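Local atomic coordinates of putative acyl-[acyl-carrier-protein] desaturase DesA2 (Mycobacterium tuberculosis, PDB entry 1ZA0), a protein that may introduce double bonds into acyl chains carried on acyl carrier protein, using a two-metal centre, in mycobacterial fatty acid biosynthesis. Residues A[96-110]-A[185-199]. Residues are numbered along the deposited sequence; the frame is centred on the assembly and turned at random.
Sequences WGRWLGRWTAEEHLH and IARDEVRHEEFFANL. With MN (manganese (II) ion), chain B; EDO (1,2-ethanediol), chain C.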
loop_
_atom_site.group_PDB
_atom_site.type_symbol
_atom_site.label_atom_id
_atom_site.label_comp_id
_atom_site.label_asym_id
_atom_site.label_seq_id
_atom_site.Cartn_x
_atom_site.Cartn_y
_atom_site.Cartn_z
ATOM N N TRP A 96 7.271 -14.026 14.132
ATOM C CA TRP A 96 7.345 -12.672 13.644
ATOM C C TRP A 96 8.292 -12.540 12.487
ATOM O O TRP A 96 8.026 -11.757 11.570
ATOM C CB TRP A 96 7.727 -11.700 14.757
ATOM C CG TRP A 96 8.055 -10.286 14.360
ATOM C CD1 TRP A 96 9.324 -9.718 14.301
ATOM C CD2 TRP A 96 7.140 -9.229 14.001
ATOM N NE1 TRP A 96 9.241 -8.405 13.898
ATOM C CE2 TRP A 96 7.919 -8.072 13.713
ATOM C CE3 TRP A 96 5.764 -9.156 13.819
ATOM C CZ2 TRP A 96 7.340 -6.850 13.300
ATOM C CZ3 TRP A 96 5.187 -7.930 13.451
ATOM C CH2 TRP A 96 5.972 -6.799 13.189
ATOM N N GLY A 97 9.405 -13.272 12.523
ATOM C CA GLY A 97 10.371 -13.178 11.440
ATOM C C GLY A 97 9.801 -13.819 10.195
ATOM O O GLY A 97 10.081 -13.410 9.065
ATOM N N ARG A 98 9.036 -14.859 10.434
ATOM C CA ARG A 98 8.334 -15.576 9.403
ATOM C C ARG A 98 7.321 -14.569 8.763
ATOM O O ARG A 98 7.278 -14.456 7.567
ATOM C CB ARG A 98 7.635 -16.822 9.958
ATOM C CG ARG A 98 8.422 -18.116 9.855
ATOM C CD ARG A 98 7.611 -19.361 10.259
ATOM N N TRP A 99 6.626 -13.787 9.563
ATOM C CA TRP A 99 5.709 -12.778 9.010
ATOM C C TRP A 99 6.453 -11.691 8.260
ATOM O O TRP A 99 6.064 -11.406 7.111
ATOM C CB TRP A 99 4.797 -12.176 10.052
ATOM C CG TRP A 99 4.007 -10.965 9.593
ATOM C CD1 TRP A 99 4.048 -9.726 10.158
ATOM C CD2 TRP A 99 3.118 -10.855 8.481
ATOM N NE1 TRP A 99 3.181 -8.876 9.513
ATOM C CE2 TRP A 99 2.601 -9.524 8.482
ATOM C CE3 TRP A 99 2.642 -11.739 7.520
ATOM C CZ2 TRP A 99 1.679 -9.052 7.527
ATOM C CZ3 TRP A 99 1.689 -11.253 6.569
ATOM C CH2 TRP A 99 1.266 -9.928 6.575
ATOM N N LEU A 100 7.485 -11.081 8.861
ATOM C CA LEU A 100 8.148 -9.947 8.185
ATOM C C LEU A 100 8.687 -10.364 6.836
ATOM O O LEU A 100 8.655 -9.548 5.903
ATOM C CB LEU A 100 9.241 -9.200 8.990
ATOM N N GLY A 101 9.165 -11.606 6.741
ATOM C CA GLY A 101 9.753 -12.156 5.531
ATOM C C GLY A 101 8.662 -12.344 4.481
ATOM O O GLY A 101 8.855 -11.943 3.320
ATOM N N ARG A 102 7.537 -12.921 4.899
ATOM C CA ARG A 102 6.370 -13.074 4.037
ATOM C C ARG A 102 5.784 -11.723 3.554
ATOM O O ARG A 102 5.538 -11.553 2.355
ATOM C CB ARG A 102 5.298 -13.946 4.668
ATOM C CG ARG A 102 4.024 -14.103 3.780
ATOM C CD ARG A 102 4.253 -14.817 2.488
ATOM N NE ARG A 102 2.980 -15.132 1.885
ATOM C CZ ARG A 102 2.473 -16.360 1.824
ATOM N NH1 ARG A 102 3.190 -17.368 2.260
ATOM N NH2 ARG A 102 1.260 -16.567 1.326
ATOM N N TRP A 103 5.595 -10.792 4.462
ATOM C CA TRP A 103 5.058 -9.473 4.161
ATOM C C TRP A 103 5.984 -8.784 3.170
ATOM O O TRP A 103 5.534 -8.273 2.153
ATOM C CB TRP A 103 4.876 -8.618 5.428
ATOM C CG TRP A 103 4.474 -7.183 5.144
ATOM C CD1 TRP A 103 3.229 -6.776 4.883
ATOM C CD2 TRP A 103 5.293 -6.008 5.111
ATOM N NE1 TRP A 103 3.209 -5.429 4.623
ATOM C CE2 TRP A 103 4.471 -4.937 4.766
ATOM C CE3 TRP A 103 6.663 -5.760 5.285
ATOM C CZ2 TRP A 103 4.948 -3.640 4.607
ATOM C CZ3 TRP A 103 7.144 -4.486 5.101
ATOM C CH2 TRP A 103 6.282 -3.428 4.807
ATOM N N THR A 104 7.289 -8.776 3.484
ATOM C CA THR A 104 8.292 -8.222 2.566
ATOM C C THR A 104 8.226 -8.781 1.128
ATOM O O THR A 104 8.308 -8.040 0.176
ATOM C CB THR A 104 9.702 -8.424 3.173
ATOM O OG1 THR A 104 9.717 -7.691 4.411
ATOM C CG2 THR A 104 10.781 -7.719 2.338
ATOM N N ALA A 105 8.135 -10.072 0.994
ATOM C CA ALA A 105 8.068 -10.707 -0.300
ATOM C C ALA A 105 6.808 -10.297 -1.062
ATOM O O ALA A 105 6.824 -10.223 -2.302
ATOM C CB ALA A 105 8.053 -12.250 -0.127
ATOM N N GLU A 106 5.672 -10.140 -0.340
ATOM C CA GLU A 106 4.428 -9.673 -0.986
ATOM C C GLU A 106 4.535 -8.236 -1.504
ATOM O O GLU A 106 4.144 -7.977 -2.641
ATOM C CB GLU A 106 3.226 -9.855 -0.099
ATOM C CG GLU A 106 2.919 -11.318 0.152
ATOM C CD GLU A 106 1.657 -11.556 1.053
ATOM O OE1 GLU A 106 0.908 -10.604 1.420
ATOM O OE2 GLU A 106 1.387 -12.737 1.302
ATOM N N GLU A 107 5.097 -7.354 -0.697
ATOM C CA GLU A 107 5.340 -6.007 -1.089
ATOM C C GLU A 107 6.256 -5.966 -2.359
ATOM O O GLU A 107 6.052 -5.156 -3.316
ATOM C CB GLU A 107 5.992 -5.208 0.044
ATOM C CG GLU A 107 5.140 -4.953 1.286
ATOM C CD GLU A 107 3.913 -4.094 0.980
ATOM O OE1 GLU A 107 4.036 -3.023 0.418
ATOM O OE2 GLU A 107 2.830 -4.531 1.235
ATOM N N HIS A 108 7.294 -6.750 -2.315
ATOM C CA HIS A 108 8.228 -6.801 -3.410
ATOM C C HIS A 108 7.537 -7.241 -4.701
ATOM O O HIS A 108 7.823 -6.743 -5.755
ATOM C CB HIS A 108 9.313 -7.822 -3.147
ATOM C CG HIS A 108 10.423 -7.744 -4.136
ATOM N ND1 HIS A 108 11.414 -8.692 -4.210
ATOM C CD2 HIS A 108 10.708 -6.825 -5.096
ATOM C CE1 HIS A 108 12.288 -8.342 -5.142
ATOM N NE2 HIS A 108 11.881 -7.215 -5.698
ATOM N N LEU A 109 6.730 -8.278 -4.588
ATOM C CA LEU A 109 5.935 -8.823 -5.663
ATOM C C LEU A 109 5.075 -7.755 -6.361
ATOM O O LEU A 109 5.052 -7.703 -7.594
ATOM C CB LEU A 109 5.091 -10.004 -5.186
ATOM C CG LEU A 109 4.346 -10.691 -6.373
ATOM C CD1 LEU A 109 5.242 -11.736 -7.063
ATOM C CD2 LEU A 109 3.089 -11.312 -5.900
ATOM N N HIS A 110 4.466 -6.877 -5.577
ATOM C CA HIS A 110 3.668 -5.786 -6.053
ATOM C C HIS A 110 4.519 -4.848 -6.895
ATOM O O HIS A 110 4.107 -4.486 -8.004
ATOM C CB HIS A 110 3.068 -4.945 -4.842
ATOM C CG HIS A 110 2.167 -5.750 -3.958
ATOM N ND1 HIS A 110 1.786 -5.338 -2.684
ATOM C CD2 HIS A 110 1.513 -6.922 -4.195
ATOM C CE1 HIS A 110 0.956 -6.246 -2.188
ATOM N NE2 HIS A 110 0.772 -7.213 -3.085
ATOM N N ILE A 185 -3.284 -6.734 -5.844
ATOM C CA ILE A 185 -2.565 -5.909 -4.873
ATOM C C ILE A 185 -3.491 -5.426 -3.744
ATOM O O ILE A 185 -3.136 -5.536 -2.513
ATOM C CB ILE A 185 -1.899 -4.710 -5.548
ATOM C CG1 ILE A 185 -0.785 -5.170 -6.499
ATOM C CG2 ILE A 185 -1.320 -3.739 -4.507
ATOM C CD1 ILE A 185 -0.065 -3.972 -7.208
ATOM N N ALA A 186 -4.683 -4.939 -4.136
ATOM C CA ALA A 186 -5.663 -4.449 -3.155
ATOM C C ALA A 186 -6.023 -5.546 -2.143
ATOM O O ALA A 186 -6.124 -5.239 -0.944
ATOM C CB ALA A 186 -6.889 -3.970 -3.807
ATOM N N ARG A 187 -6.253 -6.755 -2.629
ATOM C CA ARG A 187 -6.575 -7.910 -1.786
ATOM C C ARG A 187 -5.449 -8.303 -0.820
ATOM O O ARG A 187 -5.708 -8.709 0.343
ATOM C CB ARG A 187 -6.971 -9.094 -2.627
ATOM C CG ARG A 187 -8.262 -8.901 -3.351
ATOM C CD ARG A 187 -8.647 -10.047 -4.282
ATOM N NE ARG A 187 -9.676 -9.591 -5.236
ATOM C CZ ARG A 187 -10.961 -9.412 -4.930
ATOM N NH1 ARG A 187 -11.437 -9.748 -3.705
ATOM N NH2 ARG A 187 -11.792 -8.953 -5.862
ATOM N N ASP A 188 -4.212 -8.163 -1.264
ATOM C CA ASP A 188 -3.062 -8.343 -0.394
ATOM C C ASP A 188 -3.036 -7.252 0.646
ATOM O O ASP A 188 -2.805 -7.553 1.808
ATOM C CB ASP A 188 -1.730 -8.357 -1.159
ATOM C CG ASP A 188 -1.501 -9.615 -1.941
ATOM O OD1 ASP A 188 -2.098 -10.708 -1.681
ATOM O OD2 ASP A 188 -0.670 -9.617 -2.880
ATOM N N GLU A 189 -3.314 -6.000 0.280
ATOM C CA GLU A 189 -3.269 -4.931 1.220
ATOM C C GLU A 189 -4.343 -5.082 2.345
ATOM O O GLU A 189 -4.066 -4.719 3.497
ATOM C CB GLU A 189 -3.453 -3.552 0.562
ATOM C CG GLU A 189 -2.500 -3.243 -0.585
ATOM C CD GLU A 189 -1.067 -2.990 -0.153
ATOM O OE1 GLU A 189 -0.557 -1.847 -0.436
ATOM O OE2 GLU A 189 -0.426 -3.928 0.385
ATOM N N VAL A 190 -5.516 -5.617 1.998
ATOM C CA VAL A 190 -6.544 -5.928 2.989
ATOM C C VAL A 190 -6.006 -6.930 4.041
ATOM O O VAL A 190 -6.219 -6.781 5.269
ATOM C CB VAL A 190 -7.846 -6.386 2.304
ATOM C CG1 VAL A 190 -8.829 -7.064 3.303
ATOM C CG2 VAL A 190 -8.513 -5.196 1.551
ATOM N N ARG A 191 -5.339 -7.926 3.527
ATOM C CA ARG A 191 -4.695 -8.944 4.331
ATOM C C ARG A 191 -3.565 -8.414 5.198
ATOM O O ARG A 191 -3.441 -8.806 6.377
ATOM C CB ARG A 191 -4.257 -10.102 3.449
ATOM C CG ARG A 191 -5.403 -10.890 2.941
ATOM C CD ARG A 191 -5.046 -11.809 1.769
ATOM N NE ARG A 191 -3.959 -12.759 2.004
ATOM C CZ ARG A 191 -4.110 -13.951 2.602
ATOM N NH1 ARG A 191 -5.263 -14.294 3.146
ATOM N NH2 ARG A 191 -3.088 -14.789 2.725
ATOM N N HIS A 192 -2.797 -7.438 4.667
ATOM C CA HIS A 192 -1.727 -6.832 5.398
ATOM C C HIS A 192 -2.311 -6.023 6.576
ATOM O O HIS A 192 -1.821 -6.068 7.759
ATOM C CB HIS A 192 -0.872 -5.951 4.451
ATOM C CG HIS A 192 -0.078 -6.732 3.417
ATOM N ND1 HIS A 192 0.757 -6.122 2.492
ATOM C CD2 HIS A 192 -0.063 -8.063 3.121
ATOM C CE1 HIS A 192 1.322 -7.067 1.743
ATOM N NE2 HIS A 192 0.810 -8.242 2.065
ATOM N N GLU A 193 -3.301 -5.219 6.248
ATOM C CA GLU A 193 -3.923 -4.412 7.238
ATOM C C GLU A 193 -4.515 -5.296 8.395
ATOM O O GLU A 193 -4.429 -4.897 9.559
ATOM C CB GLU A 193 -4.983 -3.472 6.635
ATOM C CG GLU A 193 -5.574 -2.544 7.710
ATOM C CD GLU A 193 -6.994 -2.052 7.449
ATOM O OE1 GLU A 193 -7.545 -2.316 6.350
ATOM O OE2 GLU A 193 -7.548 -1.335 8.353
ATOM N N GLU A 194 -5.134 -6.408 8.034
ATOM C CA GLU A 194 -5.874 -7.280 8.956
ATOM C C GLU A 194 -4.807 -7.800 9.963
ATOM O O GLU A 194 -4.997 -7.804 11.159
ATOM C CB GLU A 194 -6.498 -8.457 8.206
ATOM C CG GLU A 194 -7.160 -9.572 9.023
ATOM C CD GLU A 194 -7.775 -10.632 8.155
ATOM O OE1 GLU A 194 -7.549 -10.569 6.916
ATOM O OE2 GLU A 194 -8.527 -11.533 8.641
ATOM N N PHE A 195 -3.691 -8.238 9.430
ATOM C CA PHE A 195 -2.581 -8.775 10.225
ATOM C C PHE A 195 -2.046 -7.751 11.187
ATOM O O PHE A 195 -2.070 -7.989 12.414
ATOM C CB PHE A 195 -1.471 -9.320 9.312
ATOM C CG PHE A 195 -0.586 -10.383 9.951
ATOM C CD1 PHE A 195 -0.438 -11.618 9.357
ATOM C CD2 PHE A 195 0.136 -10.121 11.088
ATOM C CE1 PHE A 195 0.420 -12.588 9.903
ATOM C CE2 PHE A 195 0.971 -11.095 11.658
ATOM C CZ PHE A 195 1.096 -12.332 11.072
ATOM N N PHE A 196 -1.620 -6.574 10.694
ATOM C CA PHE A 196 -1.123 -5.553 11.606
ATOM C C PHE A 196 -2.190 -5.081 12.567
ATOM O O PHE A 196 -1.925 -4.803 13.754
ATOM C CB PHE A 196 -0.476 -4.355 10.899
ATOM C CG PHE A 196 0.837 -4.708 10.233
ATOM C CD1 PHE A 196 1.956 -5.037 11.002
ATOM C CD2 PHE A 196 0.938 -4.738 8.855
ATOM C CE1 PHE A 196 3.164 -5.367 10.396
ATOM C CE2 PHE A 196 2.150 -5.069 8.237
ATOM C CZ PHE A 196 3.248 -5.407 9.017
ATOM N N ALA A 197 -3.398 -4.919 12.060
ATOM C CA ALA A 197 -4.450 -4.406 12.930
ATOM C C ALA A 197 -4.770 -5.414 14.057
ATOM O O ALA A 197 -5.179 -5.023 15.133
ATOM C CB ALA A 197 -5.698 -4.107 12.129
ATOM N N ASN A 198 -4.673 -6.708 13.777
ATOM C CA ASN A 198 -4.957 -7.690 14.819
ATOM C C ASN A 198 -3.865 -7.586 15.940
ATOM O O ASN A 198 -4.166 -7.762 17.125
ATOM C CB ASN A 198 -5.043 -9.119 14.215
ATOM C CG ASN A 198 -6.326 -9.350 13.440
ATOM O OD1 ASN A 198 -7.285 -8.550 13.604
ATOM N ND2 ASN A 198 -6.390 -10.471 12.608
ATOM N N LEU A 199 -2.625 -7.261 15.558
ATOM C CA LEU A 199 -1.527 -7.144 16.517
ATOM C C LEU A 199 -1.801 -5.946 17.375
ATOM O O LEU A 199 -1.583 -5.980 18.590
ATOM C CB LEU A 199 -0.170 -7.039 15.847
ATOM C CG LEU A 199 0.302 -8.184 14.998
ATOM C CD1 LEU A 199 1.727 -8.006 14.421
ATOM C CD2 LEU A 199 0.261 -9.391 15.800
HETATM MN MN MN B . 0.929 -3.849 1.946
HETATM C C1 EDO C . 1.088 -12.818 -3.399
HETATM O O1 EDO C . 1.022 -13.980 -4.173
HETATM C C2 EDO C . 0.146 -12.925 -2.218
HETATM O O2 EDO C . -1.200 -13.118 -2.604
HETATM O O HOH W 1 -0.885 -14.337 0.832
HETATM O O HOH W 2 -1.655 -11.506 0.963
HETATM O O HOH W 3 1.547 -1.787 1.679
#
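Glu107 and His192 meet at a manganese ion, held by Glu107 OE2 at 2.1 Å and His192 ND1 at 2.3 Å. Glu189 OE2, one turn before His192, and a water bind the same ion, and Glu159 of helix 148-172 completes the protein ligands with both its oxygens. Glu107 and Glu189 bend at chi2, which turns their carboxylates back to the metal, while Lys76 forms salt bridges with their OE1 atoms.

On the side of the imidazole away from the metal, His192 NE2 donates an unusually short bond to Glu106 OE1, modelled at 2.5 Å, its exact length uncertain. The metal at ND1 and this carboxylate, nearly coplanar with the ring (19°), together hold the ring's rotation. Glu106 is held in turn by Arg102 NE through its OE2, and a water joins its OE1 to Asp188 OD1 and Arg191 NE.

His110 repeats the pairing: its NE2 gives a nearly straight 2.8 Å bond, at 171°, to the anti lone pair of Asp188 OD2, with Ile185 CG2 centred over one ring face.

Farther along, these antiparallel helices spread, from 6.3 Å between the CA atoms of His110 and Ile185 to 9.3 Å between those of Trp99 and Phe195, and wide flat rings span the gap. Trp103 turns an edge onto the face of His192; its indole offers Phe196 an apolar face, yet its NE1 hydrogen-bonds Glu159 OE2. Beyond, Trp99 lies flat on Phe195, planes 5° apart.

This is the carboxylate-histidine centre of a ferritin-like four-helix bundle. His110, by similarity an iron ligand, binds no metal here. The second-shell carboxylates probably make both imidazoles more electron-rich, suiting them to metal binding.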